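Long-range contacts in YUKD protein (Bacillus subtilis, PDB 2BPS), which is required for secretion of YukE and is probably a component or regulator of the ESX/ESAT-6-like secretion system, with a ubiquitin-like fold: residues Val55-Val60 with Asn74-Glu79; Leu21-Tyr26 with Cys65-Cys70; Ile9-Tyr14 with Ile35-Gln40; Ser3-Thr8 with Cys70-Gly75. One frame throughout, in Å; residues are numbered along the deposited sequence.

Interaction 1 (Val55-Val60 with Asn74-Glu79); sequences VNKDKV and NGDRLE
Val55 N donates to Arg77 O over 3.1 Å, the one backbone hydrogen bond between the two segments. It sits where strand 51-54 of the ubiquitin-like mixed sheet gives way to a 3-10 segment, Val55-Lys57, and it prolongs the antiparallel pairing with strand 77-80 by one link. The turn goes on to a G1 beta bulge, in which Asp58 and Lys59 both face Val54, and so back into strand 59-62. Val55 leans its side chain over the neighbouring strand. Val55 CG2 lies 3.6 Å from Glu79 CB, and the two side chains cross at about a right angle. Val55 CG2 also comes to 4.1 Å from Arg77 CD, a carbon in the stretched part of the arginine side chain. The charged ends beyond these carbons are engaged elsewhere in the fold: Arg77 forms a salt bridge with Asp10 on strand 4-10, and Glu79 one with Arg53. Asn56 CB also points to the 74-79 segment, and its amide group lies against the backbone and carboxylate of Asp76, with the amide and carboxylate planes 39° apart. Asp76 OD2, on a buried residue, accepts a hydrogen bond from Thr73 N. From the exposed side Lys57 reaches across with a chain extended beyond CG, and its ammonium completes a weak salt bridge, with Lys57 NZ 3.4 Å from Asp76 OD2.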
loop_
_atom_site.group_PDB
_atom_site.type_symbol
_atom_site.label_atom_id
_atom_site.label_comp_id
_atom_site.label_asym_id
_atom_site.label_seq_id
_atom_site.Cartn_x
_atom_site.Cartn_y
_atom_site.Cartn_z
ATOM N N VAL A 55 -1.086 -0.212 -9.447
ATOM C CA VAL A 55 -0.714 -0.858 -10.685
ATOM C C VAL A 55 -1.840 -1.116 -11.680
ATOM O O VAL A 55 -1.772 -0.692 -12.836
ATOM C CB VAL A 55 -0.016 -2.173 -10.365
ATOM C CG1 VAL A 55 0.456 -2.834 -11.634
ATOM C CG2 VAL A 55 1.145 -1.901 -9.417
ATOM N N ASN A 56 -2.868 -1.819 -11.231
ATOM C CA ASN A 56 -3.990 -2.161 -12.088
ATOM C C ASN A 56 -4.764 -0.942 -12.579
ATOM O O ASN A 56 -5.577 -1.046 -13.499
ATOM C CB ASN A 56 -4.928 -3.128 -11.350
ATOM C CG ASN A 56 -5.381 -2.600 -9.990
ATOM O OD1 ASN A 56 -6.525 -2.180 -9.821
ATOM N ND2 ASN A 56 -4.478 -2.625 -9.016
ATOM N N LYS A 57 -4.512 0.210 -11.973
ATOM C CA LYS A 57 -5.204 1.418 -12.375
ATOM C C LYS A 57 -4.252 2.488 -12.829
ATOM O O LYS A 57 -4.672 3.592 -13.144
ATOM C CB LYS A 57 -6.054 1.948 -11.226
ATOM C CG LYS A 57 -7.318 1.157 -11.007
ATOM C CD LYS A 57 -8.040 1.595 -9.755
ATOM C CE LYS A 57 -9.290 0.734 -9.510
ATOM N NZ LYS A 57 -9.869 0.945 -8.144
ATOM N N ASP A 58 -2.965 2.182 -12.848
ATOM C CA ASP A 58 -1.988 3.164 -13.279
ATOM C C ASP A 58 -2.220 4.576 -12.720
ATOM O O ASP A 58 -2.284 5.553 -13.467
ATOM C CB ASP A 58 -1.977 3.223 -14.797
ATOM C CG ASP A 58 -0.649 2.850 -15.364
ATOM O OD1 ASP A 58 0.336 3.533 -15.013
ATOM O OD2 ASP A 58 -0.588 1.877 -16.148
ATOM N N LYS A 59 -2.368 4.679 -11.408
ATOM C CA LYS A 59 -2.547 5.974 -10.776
ATOM C C LYS A 59 -1.768 6.023 -9.453
ATOM O O LYS A 59 -1.772 5.068 -8.676
ATOM C CB LYS A 59 -4.035 6.268 -10.552
ATOM C CG LYS A 59 -4.273 7.592 -9.830
ATOM C CD LYS A 59 -5.672 8.117 -10.058
ATOM C CE LYS A 59 -5.879 9.457 -9.355
ATOM N NZ LYS A 59 -7.110 10.173 -9.824
ATOM N N VAL A 60 -1.081 7.131 -9.209
ATOM C CA VAL A 60 -0.301 7.274 -7.991
ATOM C C VAL A 60 -1.034 8.118 -6.939
ATOM O O VAL A 60 -1.726 9.079 -7.277
ATOM C CB VAL A 60 1.073 7.895 -8.304
ATOM C CG1 VAL A 60 1.740 8.350 -7.031
ATOM C CG2 VAL A 60 1.951 6.874 -9.005
ATOM N N ASN A 74 -10.742 -4.116 -3.026
ATOM C CA ASN A 74 -10.250 -5.472 -3.176
ATOM C C ASN A 74 -9.756 -5.668 -4.595
ATOM O O ASN A 74 -10.331 -5.119 -5.525
ATOM C CB ASN A 74 -11.361 -6.472 -2.874
ATOM C CG ASN A 74 -12.374 -5.931 -1.883
ATOM O OD1 ASN A 74 -13.210 -5.102 -2.236
ATOM N ND2 ASN A 74 -12.295 -6.382 -0.635
ATOM N N GLY A 75 -8.681 -6.437 -4.755
ATOM C CA GLY A 75 -8.141 -6.686 -6.075
ATOM C C GLY A 75 -7.016 -5.739 -6.434
ATOM O O GLY A 75 -6.118 -6.108 -7.193
ATOM N N ASP A 76 -7.059 -4.520 -5.901
ATOM C CA ASP A 76 -6.018 -3.526 -6.169
ATOM C C ASP A 76 -4.623 -3.977 -5.720
ATOM O O ASP A 76 -4.455 -4.623 -4.680
ATOM C CB ASP A 76 -6.356 -2.189 -5.487
ATOM C CG ASP A 76 -7.445 -1.425 -6.210
ATOM O OD1 ASP A 76 -7.912 -1.939 -7.248
ATOM O OD2 ASP A 76 -7.826 -0.324 -5.748
ATOM N N ARG A 77 -3.623 -3.631 -6.518
ATOM C CA ARG A 77 -2.247 -3.975 -6.206
ATOM C C ARG A 77 -1.528 -2.657 -5.968
ATOM O O ARG A 77 -1.460 -1.814 -6.870
ATOM C CB ARG A 77 -1.615 -4.720 -7.386
ATOM C CG ARG A 77 -0.228 -5.283 -7.135
ATOM C CD ARG A 77 0.338 -5.826 -8.436
ATOM N NE ARG A 77 1.628 -6.501 -8.271
ATOM C CZ ARG A 77 1.795 -7.824 -8.257
ATOM N NH1 ARG A 77 3.011 -8.337 -8.103
ATOM N NH2 ARG A 77 0.750 -8.634 -8.404
ATOM N N LEU A 78 -1.018 -2.457 -4.756
ATOM C CA LEU A 78 -0.311 -1.215 -4.465
ATOM C C LEU A 78 1.193 -1.426 -4.551
ATOM O O LEU A 78 1.767 -2.255 -3.846
ATOM C CB LEU A 78 -0.675 -0.662 -3.076
ATOM C CG LEU A 78 -2.146 -0.422 -2.714
ATOM C CD1 LEU A 78 -2.212 0.548 -1.539
ATOM C CD2 LEU A 78 -2.912 0.140 -3.892
ATOM N N GLU A 79 1.821 -0.673 -5.437
ATOM C CA GLU A 79 3.254 -0.756 -5.635
ATOM C C GLU A 79 3.810 0.402 -4.831
ATOM O O GLU A 79 3.479 1.558 -5.098
ATOM C CB GLU A 79 3.563 -0.586 -7.127
ATOM C CG GLU A 79 4.994 -0.760 -7.570
ATOM C CD GLU A 79 5.152 -0.501 -9.074
ATOM O OE1 GLU A 79 5.633 0.594 -9.470
ATOM O OE2 GLU A 79 4.779 -1.396 -9.866
#

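Interaction 2 (Leu21-Tyr26 with Cys65-Cys70); sequences LRLSDY and CKLSDC
Asp25 and Leu67 bring the two backbones closest, with CA atoms 5.0 Å apart, where the chain leaving strand 18-24 passes the start of a short 3-10 turn. One hydrogen bond joins the main chains: Ser68 N donates to Asp25 O over 2.9 Å. Leu67 CB lies beside the same oxygen, 3.3 Å from Asp25 O. Ser68 CB packs against the Asp25 carboxylate, 3.7 Å from Asp25 CG. That carboxylate is brought round by a first torsion of 64°, which sets CG between the backbone N and the carbonyl carbon. Ser68 OG turns instead to its neighbour and donates to Asp69 OD1 from above the carboxylate plane. An alanine here removes the hydroxyl and would probably leave Asp69 OD1 without this donor. Lys66 lays the aliphatic start of its chain over the Tyr26 carbonyl, with Lys66 CG 3.7 Å from Tyr26 O. On the buried side Leu67 CD1 meets Leu23 CD2 at 4.1 Å, the two side chains crossing at about a right angle; Leu67 also touches Val29 and Ile72. The contact thus ties the end of the second strand of a ubiquitin-like fold to the 3-10 turn in the connection between strands 59-62 and 77-80.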
loop_
_atom_site.group_PDB
_atom_site.type_symbol
_atom_site.label_atom_id
_atom_site.label_comp_id
_atom_site.label_asym_id
_atom_site.label_seq_id
_atom_site.Cartn_x
_atom_site.Cartn_y
_atom_site.Cartn_z
ATOM N N LEU A 21 -2.864 -8.234 1.927
ATOM C CA LEU A 21 -3.238 -7.568 3.169
ATOM C C LEU A 21 -4.723 -7.220 3.228
ATOM O O LEU A 21 -5.315 -6.845 2.222
ATOM C CB LEU A 21 -2.398 -6.286 3.295
ATOM C CG LEU A 21 -2.278 -5.381 4.526
ATOM C CD1 LEU A 21 -2.823 -3.997 4.194
ATOM C CD2 LEU A 21 -2.970 -6.007 5.707
ATOM N N ARG A 22 -5.322 -7.371 4.405
ATOM C CA ARG A 22 -6.717 -7.004 4.610
ATOM C C ARG A 22 -6.769 -5.982 5.738
ATOM O O ARG A 22 -6.391 -6.280 6.875
ATOM C CB ARG A 22 -7.583 -8.198 5.007
ATOM C CG ARG A 22 -8.973 -7.752 5.478
ATOM C CD ARG A 22 -9.859 -8.911 5.870
ATOM N NE ARG A 22 -10.199 -9.732 4.716
ATOM C CZ ARG A 22 -10.909 -10.852 4.784
ATOM N NH1 ARG A 22 -11.174 -11.534 3.683
ATOM N NH2 ARG A 22 -11.352 -11.290 5.953
ATOM N N LEU A 23 -7.238 -4.781 5.425
ATOM C CA LEU A 23 -7.329 -3.736 6.429
ATOM C C LEU A 23 -8.503 -2.815 6.130
ATOM O O LEU A 23 -9.098 -2.874 5.054
ATOM C CB LEU A 23 -6.032 -2.918 6.469
ATOM C CG LEU A 23 -5.871 -1.781 5.459
ATOM C CD1 LEU A 23 -4.575 -1.038 5.751
ATOM C CD2 LEU A 23 -5.877 -2.332 4.045
ATOM N N SER A 24 -8.832 -1.966 7.098
ATOM C CA SER A 24 -9.923 -1.023 6.938
ATOM C C SER A 24 -9.499 0.118 6.022
ATOM O O SER A 24 -8.426 0.701 6.196
ATOM C CB SER A 24 -10.337 -0.470 8.293
ATOM O OG SER A 24 -11.391 0.458 8.130
ATOM N N ASP A 25 -10.353 0.444 5.056
ATOM C CA ASP A 25 -10.036 1.491 4.107
ATOM C C ASP A 25 -10.050 2.905 4.659
ATOM O O ASP A 25 -9.822 3.853 3.907
ATOM C CB ASP A 25 -10.950 1.409 2.880
ATOM C CG ASP A 25 -12.404 1.663 3.208
ATOM O OD1 ASP A 25 -12.692 2.290 4.250
ATOM O OD2 ASP A 25 -13.260 1.245 2.401
ATOM N N TYR A 26 -10.318 3.069 5.953
ATOM C CA TYR A 26 -10.300 4.421 6.511
ATOM C C TYR A 26 -8.856 4.752 6.879
ATOM O O TYR A 26 -8.562 5.817 7.423
ATOM C CB TYR A 26 -11.195 4.552 7.749
ATOM C CG TYR A 26 -10.551 4.087 9.040
ATOM C CD1 TYR A 26 -10.458 2.729 9.343
ATOM C CD2 TYR A 26 -10.047 5.005 9.971
ATOM C CE1 TYR A 26 -9.886 2.279 10.543
ATOM C CE2 TYR A 26 -9.466 4.563 11.180
ATOM C CZ TYR A 26 -9.394 3.194 11.456
ATOM O OH TYR A 26 -8.845 2.722 12.631
ATOM N N CYS A 65 -3.296 10.253 1.660
ATOM C CA CYS A 65 -4.682 10.035 1.262
ATOM C C CYS A 65 -5.342 8.883 2.002
ATOM O O CYS A 65 -4.688 7.930 2.407
ATOM C CB CYS A 65 -4.760 9.745 -0.237
ATOM S SG CYS A 65 -4.256 11.098 -1.321
ATOM N N LYS A 66 -6.654 8.972 2.168
ATOM C CA LYS A 66 -7.399 7.922 2.844
ATOM C C LYS A 66 -7.719 6.894 1.763
ATOM O O LYS A 66 -8.237 7.248 0.707
ATOM C CB LYS A 66 -8.677 8.508 3.464
ATOM C CG LYS A 66 -9.512 7.529 4.290
ATOM C CD LYS A 66 -10.449 8.244 5.279
ATOM C CE LYS A 66 -11.465 9.149 4.584
ATOM N NZ LYS A 66 -12.278 9.944 5.554
ATOM N N LEU A 67 -7.387 5.630 2.018
ATOM C CA LEU A 67 -7.621 4.574 1.046
ATOM C C LEU A 67 -8.990 4.601 0.371
ATOM O O LEU A 67 -9.091 4.430 -0.846
ATOM C CB LEU A 67 -7.396 3.217 1.695
ATOM C CG LEU A 67 -5.942 2.926 2.039
ATOM C CD1 LEU A 67 -5.857 1.558 2.673
ATOM C CD2 LEU A 67 -5.090 2.984 0.785
ATOM N N SER A 68 -10.044 4.802 1.156
ATOM C CA SER A 68 -11.394 4.866 0.605
ATOM C C SER A 68 -11.459 6.023 -0.396
ATOM O O SER A 68 -11.959 5.871 -1.512
ATOM C CB SER A 68 -12.403 5.098 1.726
ATOM O OG SER A 68 -12.135 6.320 2.401
ATOM N N ASP A 69 -10.937 7.177 0.016
ATOM C CA ASP A 69 -10.906 8.380 -0.821
ATOM C C ASP A 69 -10.118 8.170 -2.130
ATOM O O ASP A 69 -10.156 9.013 -3.032
ATOM C CB ASP A 69 -10.292 9.558 -0.038
ATOM C CG ASP A 69 -11.180 10.037 1.112
ATOM O OD1 ASP A 69 -12.175 9.341 1.418
ATOM O OD2 ASP A 69 -10.872 11.095 1.715
ATOM N N CYS A 70 -9.402 7.054 -2.233
ATOM C CA CYS A 70 -8.626 6.765 -3.426
ATOM C C CYS A 70 -9.294 5.684 -4.242
ATOM O O CYS A 70 -8.730 5.199 -5.220
ATOM C CB CYS A 70 -7.225 6.330 -3.038
ATOM S SG CYS A 70 -6.365 7.601 -2.131
#

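Interaction 3 (Ile9-Tyr14 with Ile35-Gln40); sequences IDLKHY and IAWQAQ
Tyr14 and Trp37 meet as a T-shaped (edge-to-face) pair, their planes at 87° and the centroids of the phenol and the six-membered indole ring 5.0 Å apart. Trp37 supplies the edge: its CH2 stands over one face of the tyrosine, displaced toward the rim and 3.5 Å from Tyr14 CE2. Trp37 CZ2 follows along the same side, 3.6 Å from Tyr14 CD2. Tyr14 CB points toward the helix, and CG is anti to the carbonyl carbon (chi1 -64°). The hydroxyl is fixed by hydrogen bonds with Leu81 O and Arg47 N, while the indole edge meets the ring face. An alanine at Tyr14 would probably leave the outer edge of Trp37 without the ring face it rests on, and Leu81 O and Arg47 N without their hydroxyl partner. Leu11 reaches the same indole with a methyl, CD2 lying 4.0 Å from Trp37 CZ3, obliquely placed to the ring. Leu11 CD2 also touches Ala36 CB at 4.3 Å, while Leu11 CD1 lies 4.1 Å from Gln40 CB. No hydrogen bond crosses the contact; it is wholly apolar and aromatic. The last turn of helix 31-39 thereby packs on the turn that follows strand 4-10, Leu11 touching Ile80 of strand 77-80, Ala36 and Gln40 reaching Phe19 of strand 18-24, and Trp37 meeting Val42 and Pro46 beyond the helix.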
loop_
_atom_site.group_PDB
_atom_site.type_symbol
_atom_site.label_atom_id
_atom_site.label_comp_id
_atom_site.label_asym_id
_atom_site.label_seq_id
_atom_site.Cartn_x
_atom_site.Cartn_y
_atom_site.Cartn_z
ATOM N N ILE A 9 0.237 -5.953 -1.743
ATOM C CA ILE A 9 1.319 -4.995 -1.648
ATOM C C ILE A 9 2.538 -5.544 -2.382
ATOM O O ILE A 9 2.954 -6.683 -2.156
ATOM C CB ILE A 9 1.664 -4.709 -0.198
ATOM C CG1 ILE A 9 0.376 -4.406 0.583
ATOM C CG2 ILE A 9 2.633 -3.547 -0.124
ATOM C CD1 ILE A 9 -0.541 -3.352 -0.045
ATOM N N ASP A 10 3.098 -4.726 -3.269
ATOM C CA ASP A 10 4.249 -5.115 -4.071
ATOM C C ASP A 10 5.496 -4.280 -3.757
ATOM O O ASP A 10 5.545 -3.089 -4.032
ATOM C CB ASP A 10 3.876 -4.990 -5.551
ATOM C CG ASP A 10 4.930 -5.561 -6.481
ATOM O OD1 ASP A 10 4.579 -5.843 -7.650
ATOM O OD2 ASP A 10 6.104 -5.722 -6.062
ATOM N N LEU A 11 6.504 -4.922 -3.174
ATOM C CA LEU A 11 7.753 -4.252 -2.833
ATOM C C LEU A 11 8.771 -4.411 -3.964
ATOM O O LEU A 11 9.957 -4.659 -3.727
ATOM C CB LEU A 11 8.323 -4.830 -1.537
ATOM C CG LEU A 11 7.454 -4.609 -0.297
ATOM C CD1 LEU A 11 7.996 -5.418 0.857
ATOM C CD2 LEU A 11 7.422 -3.135 0.051
ATOM N N LYS A 12 8.294 -4.265 -5.194
ATOM C CA LYS A 12 9.138 -4.374 -6.377
ATOM C C LYS A 12 10.404 -3.515 -6.240
ATOM O O LYS A 12 11.509 -3.986 -6.489
ATOM C CB LYS A 12 8.331 -3.936 -7.605
ATOM C CG LYS A 12 9.077 -3.986 -8.924
ATOM C CD LYS A 12 8.263 -3.349 -10.066
ATOM C CE LYS A 12 6.951 -4.101 -10.375
ATOM N NZ LYS A 12 7.132 -5.491 -10.928
ATOM N N HIS A 13 10.219 -2.259 -5.834
ATOM C CA HIS A 13 11.311 -1.294 -5.676
ATOM C C HIS A 13 12.142 -1.479 -4.413
ATOM O O HIS A 13 12.837 -0.557 -3.982
ATOM C CB HIS A 13 10.757 0.137 -5.691
ATOM C CG HIS A 13 10.020 0.485 -6.944
ATOM N ND1 HIS A 13 9.146 1.550 -7.023
ATOM C CD2 HIS A 13 10.000 -0.109 -8.161
ATOM C CE1 HIS A 13 8.615 1.590 -8.231
ATOM N NE2 HIS A 13 9.115 0.594 -8.941
ATOM N N TYR A 14 12.059 -2.650 -3.799
ATOM C CA TYR A 14 12.836 -2.905 -2.597
ATOM C C TYR A 14 13.360 -4.339 -2.630
ATOM O O TYR A 14 14.047 -4.711 -3.581
ATOM C CB TYR A 14 11.986 -2.631 -1.358
ATOM C CG TYR A 14 11.576 -1.178 -1.243
ATOM C CD1 TYR A 14 10.529 -0.656 -2.006
ATOM C CD2 TYR A 14 12.269 -0.309 -0.413
ATOM C CE1 TYR A 14 10.189 0.706 -1.942
ATOM C CE2 TYR A 14 11.937 1.051 -0.342
ATOM C CZ TYR A 14 10.901 1.546 -1.111
ATOM O OH TYR A 14 10.596 2.881 -1.067
ATOM N N ILE A 35 2.941 -1.417 7.820
ATOM C CA ILE A 35 2.694 -2.842 7.855
ATOM C C ILE A 35 3.708 -3.593 7.003
ATOM O O ILE A 35 4.265 -4.606 7.431
ATOM C CB ILE A 35 1.277 -3.148 7.345
ATOM C CG1 ILE A 35 0.258 -2.443 8.246
ATOM C CG2 ILE A 35 1.042 -4.650 7.307
ATOM C CD1 ILE A 35 -1.172 -2.744 7.898
ATOM N N ALA A 36 3.951 -3.092 5.798
ATOM C CA ALA A 36 4.895 -3.732 4.899
ATOM C C ALA A 36 6.236 -3.946 5.579
ATOM O O ALA A 36 6.782 -5.045 5.545
ATOM C CB ALA A 36 5.074 -2.894 3.663
ATOM N N TRP A 37 6.763 -2.900 6.208
ATOM C CA TRP A 37 8.056 -2.995 6.883
ATOM C C TRP A 37 8.064 -3.921 8.091
ATOM O O TRP A 37 9.057 -4.599 8.331
ATOM C CB TRP A 37 8.576 -1.592 7.241
ATOM C CG TRP A 37 9.627 -1.098 6.245
ATOM C CD1 TRP A 37 10.979 -0.992 6.460
ATOM C CD2 TRP A 37 9.425 -0.780 4.857
ATOM N NE1 TRP A 37 11.626 -0.642 5.294
ATOM C CE2 TRP A 37 10.699 -0.502 4.298
ATOM C CE3 TRP A 37 8.295 -0.706 4.031
ATOM C CZ2 TRP A 37 10.873 -0.159 2.951
ATOM C CZ3 TRP A 37 8.470 -0.363 2.684
ATOM C CH2 TRP A 37 9.753 -0.095 2.163
ATOM N N GLN A 38 6.959 -3.966 8.836
ATOM C CA GLN A 38 6.846 -4.848 10.000
ATOM C C GLN A 38 6.851 -6.297 9.499
ATOM O O GLN A 38 7.671 -7.105 9.905
ATOM C CB GLN A 38 5.538 -4.579 10.775
ATOM C CG GLN A 38 5.460 -3.237 11.543
ATOM C CD GLN A 38 4.111 -2.997 12.291
ATOM O OE1 GLN A 38 3.608 -3.873 13.004
ATOM N NE2 GLN A 38 3.546 -1.796 12.137
ATOM N N ALA A 39 5.943 -6.605 8.585
ATOM C CA ALA A 39 5.804 -7.950 8.034
ATOM C C ALA A 39 6.979 -8.540 7.242
ATOM O O ALA A 39 7.301 -9.717 7.406
ATOM C CB ALA A 39 4.537 -8.013 7.179
ATOM N N GLN A 40 7.609 -7.746 6.379
ATOM C CA GLN A 40 8.704 -8.253 5.557
ATOM C C GLN A 40 10.103 -7.905 6.030
ATOM O O GLN A 40 10.293 -7.044 6.893
ATOM C CB GLN A 40 8.530 -7.796 4.107
ATOM C CG GLN A 40 8.254 -8.935 3.113
ATOM C CD GLN A 40 6.843 -9.530 3.223
ATOM O OE1 GLN A 40 6.395 -9.936 4.299
ATOM N NE2 GLN A 40 6.150 -9.596 2.094
#

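Interaction 4 (Ser3-Thr8 with Cys70-Gly75); sequences SYIDIT and CGITNG
The first strand of the ubiquitin-like sheet, here 4-10, is flanked in this contact by the irregular connection that leads into strand 77-80, with Ile5 and Ile72 meeting on its buried side. The touching parts run 65° apart, and the backbones come closest at Asp6 and Asn74. Ile5 packs with the end of its longer branch: Ile5 CD1 lies 3.9 Å from Ile72 CG2 and 3.6 Å from Ile72 O. Ile7 adds its shorter branch, Ile7 CG2 being 4.2 Å from Ile72 CG2 and 3.6 Å from Thr73 O. Gly75 N donates a hydrogen bond to Asp6 O over 3.0 Å, although the position of that oxygen is less certain. Gly75 has a positive phi of 95°, where a side chain would press on the preceding carbonyl oxygen. The Asp6 carboxylate, on strand 4-10, forms a salt bridge with Arg22 of strand 18-24. With the single backbone bond to Asp6 O tentative, it is chiefly the apolar branches of Ile5, Ile7 and Ile72 on the inner side that join the connection to the strand.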
loop_
_atom_site.group_PDB
_atom_site.type_symbol
_atom_site.label_atom_id
_atom_site.label_comp_id
_atom_site.label_asym_id
_atom_site.label_seq_id
_atom_site.Cartn_x
_atom_site.Cartn_y
_atom_site.Cartn_z
ATOM N N SER A 3 -14.300 0.193 6.338
ATOM C CA SER A 3 -14.726 -0.932 5.500
ATOM C C SER A 3 -13.499 -1.748 5.056
ATOM O O SER A 3 -12.558 -1.203 4.477
ATOM C CB SER A 3 -15.507 -0.426 4.284
ATOM O OG SER A 3 -16.172 -1.493 3.630
ATOM N N TYR A 4 -13.516 -3.051 5.331
ATOM C CA TYR A 4 -12.397 -3.938 5.005
ATOM C C TYR A 4 -12.202 -4.236 3.533
ATOM O O TYR A 4 -13.152 -4.557 2.828
ATOM C CB TYR A 4 -12.528 -5.269 5.766
ATOM C CG TYR A 4 -12.226 -5.160 7.244
ATOM C CD1 TYR A 4 -13.081 -5.713 8.198
ATOM C CD2 TYR A 4 -11.108 -4.457 7.690
ATOM C CE1 TYR A 4 -12.836 -5.557 9.558
ATOM C CE2 TYR A 4 -10.853 -4.297 9.047
ATOM C CZ TYR A 4 -11.722 -4.844 9.972
ATOM O OH TYR A 4 -11.486 -4.630 11.303
ATOM N N ILE A 5 -10.956 -4.131 3.079
ATOM C CA ILE A 5 -10.610 -4.414 1.689
ATOM C C ILE A 5 -9.409 -5.355 1.610
ATOM O O ILE A 5 -8.505 -5.293 2.430
ATOM C CB ILE A 5 -10.266 -3.124 0.904
ATOM C CG1 ILE A 5 -8.992 -2.494 1.457
ATOM C CG2 ILE A 5 -11.390 -2.126 1.021
ATOM C CD1 ILE A 5 -8.548 -1.274 0.707
ATOM N N ASP A 6 -9.419 -6.236 0.622
ATOM C CA ASP A 6 -8.326 -7.174 0.415
ATOM C C ASP A 6 -7.495 -6.649 -0.722
ATOM O O ASP A 6 -7.979 -6.538 -1.841
ATOM C CB ASP A 6 -8.849 -8.542 0.017
ATOM C CG ASP A 6 -9.382 -9.319 1.181
ATOM O OD1 ASP A 6 -9.789 -10.475 0.962
ATOM O OD2 ASP A 6 -9.394 -8.786 2.310
ATOM N N ILE A 7 -6.240 -6.335 -0.450
ATOM C CA ILE A 7 -5.376 -5.815 -1.495
ATOM C C ILE A 7 -4.056 -6.571 -1.533
ATOM O O ILE A 7 -3.848 -7.508 -0.755
ATOM C CB ILE A 7 -5.114 -4.310 -1.281
ATOM C CG1 ILE A 7 -4.434 -4.087 0.073
ATOM C CG2 ILE A 7 -6.432 -3.557 -1.367
ATOM C CD1 ILE A 7 -4.152 -2.639 0.397
ATOM N N THR A 8 -3.183 -6.175 -2.455
ATOM C CA THR A 8 -1.872 -6.791 -2.590
ATOM C C THR A 8 -0.804 -5.719 -2.535
ATOM O O THR A 8 -0.922 -4.689 -3.204
ATOM C CB THR A 8 -1.729 -7.504 -3.917
ATOM O OG1 THR A 8 -2.720 -8.512 -4.003
ATOM C CG2 THR A 8 -0.380 -8.150 -4.032
ATOM N N CYS A 70 -9.402 7.054 -2.233
ATOM C CA CYS A 70 -8.626 6.765 -3.426
ATOM C C CYS A 70 -9.294 5.684 -4.242
ATOM O O CYS A 70 -8.730 5.199 -5.220
ATOM C CB CYS A 70 -7.225 6.330 -3.038
ATOM S SG CYS A 70 -6.365 7.601 -2.131
ATOM N N GLY A 71 -10.501 5.308 -3.833
ATOM C CA GLY A 71 -11.236 4.281 -4.545
ATOM C C GLY A 71 -10.517 2.948 -4.544
ATOM O O GLY A 71 -10.852 2.055 -5.309
ATOM N N ILE A 72 -9.519 2.814 -3.680
ATOM C CA ILE A 72 -8.760 1.581 -3.576
ATOM C C ILE A 72 -9.629 0.489 -2.947
ATOM O O ILE A 72 -10.127 0.647 -1.837
ATOM C CB ILE A 72 -7.482 1.844 -2.752
ATOM C CG1 ILE A 72 -6.532 2.694 -3.600
ATOM C CG2 ILE A 72 -6.842 0.537 -2.305
ATOM C CD1 ILE A 72 -5.308 3.173 -2.886
ATOM N N THR A 73 -9.821 -0.611 -3.672
ATOM C CA THR A 73 -10.659 -1.722 -3.201
ATOM C C THR A 73 -10.023 -3.073 -3.423
ATOM O O THR A 73 -8.927 -3.172 -3.974
ATOM C CB THR A 73 -11.987 -1.776 -3.947
ATOM O OG1 THR A 73 -12.085 -0.627 -4.793
ATOM C CG2 THR A 73 -13.157 -1.826 -2.965
ATOM N N ASN A 74 -10.742 -4.116 -3.026
ATOM C CA ASN A 74 -10.250 -5.472 -3.176
ATOM C C ASN A 74 -9.756 -5.668 -4.595
ATOM O O ASN A 74 -10.331 -5.119 -5.525
ATOM C CB ASN A 74 -11.361 -6.472 -2.874
ATOM C CG ASN A 74 -12.374 -5.931 -1.883
ATOM O OD1 ASN A 74 -13.210 -5.102 -2.236
ATOM N ND2 ASN A 74 -12.295 -6.382 -0.635
ATOM N N GLY A 75 -8.681 -6.437 -4.755
ATOM C CA GLY A 75 -8.141 -6.686 -6.075
ATOM C C GLY A 75 -7.016 -5.739 -6.434
ATOM O O GLY A 75 -6.118 -6.108 -7.193
#

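All four contacts reach the same mixed sheet, but they differ in depth. Interaction 3 has no exposed residue among those that touch, whereas interactions 1 and 4 have several and interaction 2 has one. Interactions 1 and 4 share Asn74 and Gly75 and flank the approach to strand 77-80, on the side of strand 51-54 and of strand 4-10 respectively. Interaction 2 lies about 6 Å from interaction 4 between centres; interaction 3 is about 17 Å from both, at the far end of strand 4-10, where helix 31-39 packs. Its chemistry is aromatic and apolar, interaction 1 is the one with a salt bridge across its segments, and interactions 2 and 4 pair one backbone bond with aliphatic packing.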